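PDB 4GQ2: nucleoporin nup120 from Schizosaccharomyces pombe, which functions as a structural component of the nuclear pore complex, whose nucleoporins can also dock or interact with transiently associated nuclear transport factors. Local coordinates for residues Y512-G517 with Y536-A541; V56-G61 with W76-N81. All blocks are in the same frame, centred on the assembly; numbering follows the deposited sequence.

How the contacts relate
Along the chain the two contacts come in series: contact 2 (56-61 with 76-81) is complete before contact 1 (512-517 with 536-541) begins. Their centres nevertheless lie about 11 Å apart. They belong to different mixed sheets, contact 2 to the one with strands 59-64 and 73-79, contact 1 to the one with strands 532-536 and 539-544. A probable hydrogen bond from Ala57 N to Ala537 O (2.9 Å) spans them, and Val56 CG1 packs on Ala537 CB. Phe51 of helix 46-55 touches Leu513, Asn538 and Val56. Residues far apart in sequence are thus brought together where these two sheets and helix 492-515 meet.

Contact 1: residues Y512-G517 with Y536-A541; sequences YLDHFG and YANKVA
Lys539 NZ is the best-held polar atom, gripped by two carboxylates: Asp514 OD2, in a salt bridge of 2.6 Å, and Asp518 just beyond the 512-517 segment. The lysine opens strand 539-544 of the beta-propeller family region, directly after the tight two-residue turn of the hairpin with strand 532-536. That turn is closed by a hydrogen bond of 2.8 Å from Tyr536 N to Lys539 O, and it faces the C-terminal part of helix 492-515.

The lysine chain starts beside its own backbone N, runs extended through CD and CE, then bends at the last torsion (chi4 80°) to bring NZ up to the helix. Asp514 reaches out to meet it with CG anti to the backbone N (chi1 -169°). The two side chains cross obliquely, and NZ arrives from above the carboxylate plane. The other oxygen, Asp514 OD1, is bonded to the hydroxyl of Ser433, which helps fix the rotation of the carboxylate. With two acidic partners around it in a buried setting, the ammonium probably stays charged. Asp518 also accepts from His515 ND1 and so ties the helix to the same cluster.

Beside this bridge the backbones meet directly. Gly517, whose N is bonded to Asp514 O at 2.9 Å, turns its carbonyl to the hairpin, and Asn538 N donates to Gly517 O at 3.0 Å, in the carbonyl plane and on a lone pair, though the bond is bent (137° at the hydrogen). Packing is close: Asn538 CG lies 3.5 Å from Gly517 CA, so a beta carbon on Gly517 would run into the asparagine side chain. Two beta carbons flank the same carbonyl, Ala537 CB 3.7 Å and Tyr536 CB 3.4 Å from Gly517 O.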
loop_
_atom_site.group_PDB
_atom_site.type_symbol
_atom_site.label_atom_id
_atom_site.label_comp_id
_atom_site.label_asym_id
_atom_site.label_seq_id
_atom_site.Cartn_x
_atom_site.Cartn_y
_atom_site.Cartn_z
ATOM N N TYR A 512 -12.454 5.306 -16.678
ATOM C CA TYR A 512 -13.358 5.163 -17.824
ATOM C C TYR A 512 -13.175 3.816 -18.518
ATOM O O TYR A 512 -14.147 3.125 -18.824
ATOM C CB TYR A 512 -13.192 6.321 -18.822
ATOM C CG TYR A 512 -13.929 6.113 -20.124
ATOM C CD1 TYR A 512 -15.311 6.338 -20.223
ATOM C CD2 TYR A 512 -13.247 5.682 -21.263
ATOM C CE1 TYR A 512 -15.982 6.139 -21.424
ATOM C CE2 TYR A 512 -13.907 5.480 -22.461
ATOM C CZ TYR A 512 -15.268 5.706 -22.543
ATOM O OH TYR A 512 -15.890 5.493 -23.750
ATOM N N LEU A 513 -11.925 3.448 -18.758
ATOM C CA LEU A 513 -11.618 2.164 -19.370
ATOM C C LEU A 513 -11.994 1.017 -18.449
ATOM O O LEU A 513 -12.607 0.037 -18.890
ATOM C CB LEU A 513 -10.135 2.081 -19.713
ATOM C CG LEU A 513 -9.609 3.038 -20.785
ATOM C CD1 LEU A 513 -8.119 2.812 -20.929
ATOM C CD2 LEU A 513 -10.316 2.832 -22.117
ATOM N N ASP A 514 -11.643 1.149 -17.169
ATOM C CA ASP A 514 -11.789 0.042 -16.242
ATOM C C ASP A 514 -13.232 -0.269 -15.946
ATOM O O ASP A 514 -13.562 -1.400 -15.607
ATOM C CB ASP A 514 -11.061 0.290 -14.926
ATOM C CG ASP A 514 -10.987 -0.966 -14.075
ATOM O OD1 ASP A 514 -10.273 -1.915 -14.459
ATOM O OD2 ASP A 514 -11.659 -1.016 -13.035
ATOM N N HIS A 515 -14.080 0.743 -16.066
ATOM C CA HIS A 515 -15.502 0.608 -15.803
ATOM C C HIS A 515 -16.196 -0.316 -16.771
ATOM O O HIS A 515 -17.209 -0.923 -16.431
ATOM C CB HIS A 515 -16.171 1.980 -15.763
ATOM C CG HIS A 515 -17.587 1.948 -15.260
ATOM N ND1 HIS A 515 -17.963 1.205 -14.191
ATOM C CD2 HIS A 515 -18.733 2.598 -15.711
ATOM C CE1 HIS A 515 -19.280 1.372 -13.972
ATOM N NE2 HIS A 515 -19.752 2.224 -14.904
ATOM N N PHE A 516 -15.648 -0.459 -17.974
ATOM C CA PHE A 516 -16.133 -1.480 -18.913
ATOM C C PHE A 516 -15.980 -2.888 -18.331
ATOM O O PHE A 516 -16.790 -3.771 -18.614
ATOM C CB PHE A 516 -15.422 -1.367 -20.271
ATOM C CG PHE A 516 -15.809 -0.142 -21.056
ATOM C CD1 PHE A 516 -17.096 -0.013 -21.593
ATOM C CD2 PHE A 516 -14.895 0.890 -21.257
ATOM C CE1 PHE A 516 -17.463 1.123 -22.302
ATOM C CE2 PHE A 516 -15.255 2.027 -21.976
ATOM C CZ PHE A 516 -16.540 2.142 -22.497
ATOM N N GLY A 517 -14.948 -3.087 -17.509
ATOM C CA GLY A 517 -14.734 -4.360 -16.827
ATOM C C GLY A 517 -15.716 -4.660 -15.699
ATOM O O GLY A 517 -15.692 -5.756 -15.122
ATOM N N TYR A 536 -17.514 -10.439 -12.930
ATOM C CA TYR A 536 -17.569 -9.258 -13.790
ATOM C C TYR A 536 -16.587 -9.468 -14.926
ATOM O O TYR A 536 -15.822 -10.425 -14.905
ATOM C CB TYR A 536 -17.225 -7.977 -13.013
ATOM C CG TYR A 536 -18.178 -7.658 -11.875
ATOM C CD1 TYR A 536 -19.373 -6.990 -12.115
ATOM C CD2 TYR A 536 -17.879 -8.023 -10.562
ATOM C CE1 TYR A 536 -20.252 -6.700 -11.088
ATOM C CE2 TYR A 536 -18.748 -7.725 -9.522
ATOM C CZ TYR A 536 -19.937 -7.069 -9.796
ATOM O OH TYR A 536 -20.815 -6.769 -8.787
ATOM N N ALA A 537 -16.595 -8.557 -15.895
ATOM C CA ALA A 537 -15.804 -8.701 -17.115
ATOM C C ALA A 537 -14.297 -8.576 -16.909
ATOM O O ALA A 537 -13.526 -8.955 -17.797
ATOM C CB ALA A 537 -16.284 -7.719 -18.176
ATOM N N ASN A 538 -13.870 -8.034 -15.766
ATOM C CA ASN A 538 -12.439 -8.071 -15.399
ATOM C C ASN A 538 -12.170 -8.088 -13.893
ATOM O O ASN A 538 -11.095 -7.698 -13.435
ATOM C CB ASN A 538 -11.586 -7.016 -16.159
ATOM C CG ASN A 538 -11.666 -5.610 -15.565
ATOM O OD1 ASN A 538 -10.828 -4.754 -15.879
ATOM N ND2 ASN A 538 -12.660 -5.359 -14.721
ATOM N N LYS A 539 -13.167 -8.559 -13.144
ATOM C CA LYS A 539 -13.121 -8.619 -11.686
ATOM C C LYS A 539 -13.924 -9.825 -11.170
ATOM O O LYS A 539 -14.918 -10.217 -11.788
ATOM C CB LYS A 539 -13.684 -7.321 -11.090
ATOM C CG LYS A 539 -12.936 -6.058 -11.505
ATOM C CD LYS A 539 -13.557 -4.807 -10.913
ATOM C CE LYS A 539 -12.809 -3.546 -11.326
ATOM N NZ LYS A 539 -13.162 -3.085 -12.700
ATOM N N VAL A 540 -13.462 -10.415 -10.064
ATOM C CA VAL A 540 -14.213 -11.407 -9.284
ATOM C C VAL A 540 -14.618 -10.760 -7.979
ATOM O O VAL A 540 -13.880 -9.944 -7.430
ATOM C CB VAL A 540 -13.377 -12.626 -8.808
ATOM C CG1 VAL A 540 -14.098 -13.929 -9.125
ATOM C CG2 VAL A 540 -11.973 -12.624 -9.372
ATOM N N ALA A 541 -15.764 -11.172 -7.452
ATOM C CA ALA A 541 -16.237 -10.650 -6.191
ATOM C C ALA A 541 -17.010 -11.716 -5.423
ATOM O O ALA A 541 -17.321 -12.779 -5.964
ATOM C CB ALA A 541 -17.099 -9.424 -6.436
#

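Contact 2: residues V56-G61 with W76-N81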
loop_
_atom_site.group_PDB
_atom_site.type_symbol
_atom_site.label_atom_id
_atom_site.label_comp_id
_atom_site.label_asym_id
_atom_site.label_seq_id
_atom_site.Cartn_x
_atom_site.Cartn_y
_atom_site.Cartn_z
ATOM N N VAL A 56 -11.654 -7.122 -21.543
ATOM C CA VAL A 56 -13.039 -7.116 -21.108
ATOM C C VAL A 56 -13.680 -8.397 -21.602
ATOM O O VAL A 56 -14.018 -8.510 -22.777
ATOM C CB VAL A 56 -13.805 -5.883 -21.641
ATOM C CG1 VAL A 56 -15.246 -5.901 -21.169
ATOM C CG2 VAL A 56 -13.121 -4.589 -21.203
ATOM N N ALA A 57 -13.829 -9.361 -20.696
ATOM C CA ALA A 57 -14.410 -10.659 -21.012
ATOM C C ALA A 57 -15.865 -10.493 -21.443
ATOM O O ALA A 57 -16.544 -9.570 -20.987
ATOM C CB ALA A 57 -14.303 -11.601 -19.807
ATOM N N TYR A 58 -16.331 -11.369 -22.335
ATOM C CA TYR A 58 -17.746 -11.374 -22.737
ATOM C C TYR A 58 -18.500 -12.575 -22.164
ATOM O O TYR A 58 -19.721 -12.690 -22.325
ATOM C CB TYR A 58 -17.916 -11.275 -24.261
ATOM C CG TYR A 58 -17.158 -12.312 -25.056
ATOM C CD1 TYR A 58 -17.701 -13.571 -25.300
ATOM C CD2 TYR A 58 -15.902 -12.027 -25.578
ATOM C CE1 TYR A 58 -17.005 -14.522 -26.034
ATOM C CE2 TYR A 58 -15.200 -12.967 -26.315
ATOM C CZ TYR A 58 -15.753 -14.210 -26.540
ATOM O OH TYR A 58 -15.045 -15.135 -27.268
ATOM N N ASP A 59 -17.762 -13.466 -21.503
ATOM C CA ASP A 59 -18.355 -14.542 -20.711
ATOM C C ASP A 59 -17.372 -14.986 -19.635
ATOM O O ASP A 59 -16.166 -14.829 -19.795
ATOM C CB ASP A 59 -18.761 -15.723 -21.595
ATOM C CG ASP A 59 -19.783 -16.626 -20.928
ATOM O OD1 ASP A 59 -20.365 -16.219 -19.901
ATOM O OD2 ASP A 59 -20.008 -17.747 -21.429
ATOM N N ALA A 60 -17.890 -15.541 -18.542
ATOM C CA ALA A 60 -17.062 -15.921 -17.396
ATOM C C ALA A 60 -17.851 -16.759 -16.412
ATOM O O ALA A 60 -19.083 -16.695 -16.378
ATOM C CB ALA A 60 -16.515 -14.679 -16.691
ATOM N N GLY A 61 -17.128 -17.533 -15.606
ATOM C CA GLY A 61 -17.720 -18.317 -14.536
ATOM C C GLY A 61 -16.650 -18.912 -13.646
ATOM O O GLY A 61 -15.461 -18.822 -13.951
ATOM N N TRP A 76 -12.682 -18.828 -14.931
ATOM C CA TRP A 76 -12.372 -18.722 -16.350
ATOM C C TRP A 76 -12.985 -17.493 -16.927
ATOM O O TRP A 76 -14.045 -17.047 -16.486
ATOM C CB TRP A 76 -12.855 -19.947 -17.118
ATOM C CG TRP A 76 -14.344 -20.205 -17.030
ATOM C CD1 TRP A 76 -15.018 -20.944 -16.065
ATOM C CD2 TRP A 76 -15.391 -19.750 -17.958
ATOM N NE1 TRP A 76 -16.368 -20.973 -16.319
ATOM C CE2 TRP A 76 -16.661 -20.282 -17.435
ATOM C CE3 TRP A 76 -15.408 -18.991 -19.121
ATOM C CZ2 TRP A 76 -17.881 -20.040 -18.067
ATOM C CZ3 TRP A 76 -16.646 -18.757 -19.757
ATOM C CH2 TRP A 76 -17.850 -19.267 -19.240
ATOM N N SER A 77 -12.309 -16.924 -17.915
ATOM C CA SER A 77 -12.834 -15.775 -18.636
ATOM C C SER A 77 -12.438 -15.941 -20.098
ATOM O O SER A 77 -11.418 -16.573 -20.403
ATOM C CB SER A 77 -12.263 -14.471 -18.056
ATOM O OG SER A 77 -12.472 -14.392 -16.647
ATOM N N ILE A 78 -13.250 -15.395 -20.997
ATOM C CA ILE A 78 -12.940 -15.430 -22.426
ATOM C C ILE A 78 -12.998 -14.036 -23.053
ATOM O O ILE A 78 -13.872 -13.233 -22.729
ATOM C CB ILE A 78 -13.821 -16.441 -23.204
ATOM C CG1 ILE A 78 -15.322 -16.142 -23.022
ATOM C CG2 ILE A 78 -13.469 -17.871 -22.805
ATOM C CD1 ILE A 78 -16.225 -17.062 -23.827
ATOM N N PHE A 79 -12.058 -13.768 -23.955
ATOM C CA PHE A 79 -11.850 -12.426 -24.504
ATOM C C PHE A 79 -11.842 -12.428 -26.036
ATOM O O PHE A 79 -11.614 -13.457 -26.667
ATOM C CB PHE A 79 -10.541 -11.829 -23.952
ATOM C CG PHE A 79 -10.471 -11.808 -22.445
ATOM C CD1 PHE A 79 -10.022 -12.921 -21.740
ATOM C CD2 PHE A 79 -10.872 -10.683 -21.731
ATOM C CE1 PHE A 79 -9.969 -12.908 -20.349
ATOM C CE2 PHE A 79 -10.816 -10.664 -20.341
ATOM C CZ PHE A 79 -10.364 -11.779 -19.651
ATOM N N GLN A 80 -12.095 -11.268 -26.628
ATOM C CA GLN A 80 -12.135 -11.144 -28.081
ATOM C C GLN A 80 -10.750 -11.140 -28.739
ATOM O O GLN A 80 -10.626 -10.890 -29.936
ATOM C CB GLN A 80 -12.962 -9.926 -28.495
ATOM C CG GLN A 80 -14.461 -10.161 -28.389
ATOM C CD GLN A 80 -15.284 -8.969 -28.832
ATOM O OE1 GLN A 80 -15.087 -7.847 -28.359
ATOM N NE2 GLN A 80 -16.223 -9.210 -29.738
ATOM N N ASN A 81 -9.715 -11.429 -27.956
ATOM C CA ASN A 81 -8.387 -11.657 -28.508
ATOM C C ASN A 81 -8.088 -13.156 -28.635
ATOM O O ASN A 81 -6.928 -13.568 -28.656
ATOM C CB ASN A 81 -7.314 -10.933 -27.685
ATOM C CG ASN A 81 -7.177 -11.479 -26.270
ATOM O OD1 ASN A 81 -7.938 -12.349 -25.842
ATOM N ND2 ASN A 81 -6.198 -10.967 -25.537
HETATM O O HOH W 1 -12.854 -9.304 -25.121
#
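An antiparallel beta hairpin, strand 59-64 against strand 73-79, forms this contact at one border of a five-stranded mixed sheet. Gly61 and Trp76 are a hydrogen-bonded pair: Trp76 N donates to Gly61 O at 2.9 Å, nearly along the C=O axis, and Gly61 N returns a bond to Trp76 O. With CG in the crowded position between its backbone N and carbonyl carbon (chi1 59°), the Trp76 indole folds back over the neighbouring strand, so Gly61 N sits 3.3 Å above the centre of the ring system. Asp59 OD2, itself bonded to Asp114 N, meets the indole edge at Trp76 CH2. An alanine in place of Trp76 would lack the indole, and would probably leave the Gly61 backbone less covered and the Asp59 carboxylate less firmly placed. Further along, Tyr58 N donates to Ile78 O, and Ile78 CG1 makes a CH-pi contact over the Tyr58 ring. Phe79 takes Ala57 CB over its ring face, 4.1 Å from the centroid. One water bridges Val56 O and Gln80 N. Strand 83-88 follows on the far side of 73-79, continuing an antiparallel beta meander of the kind that builds propeller blades.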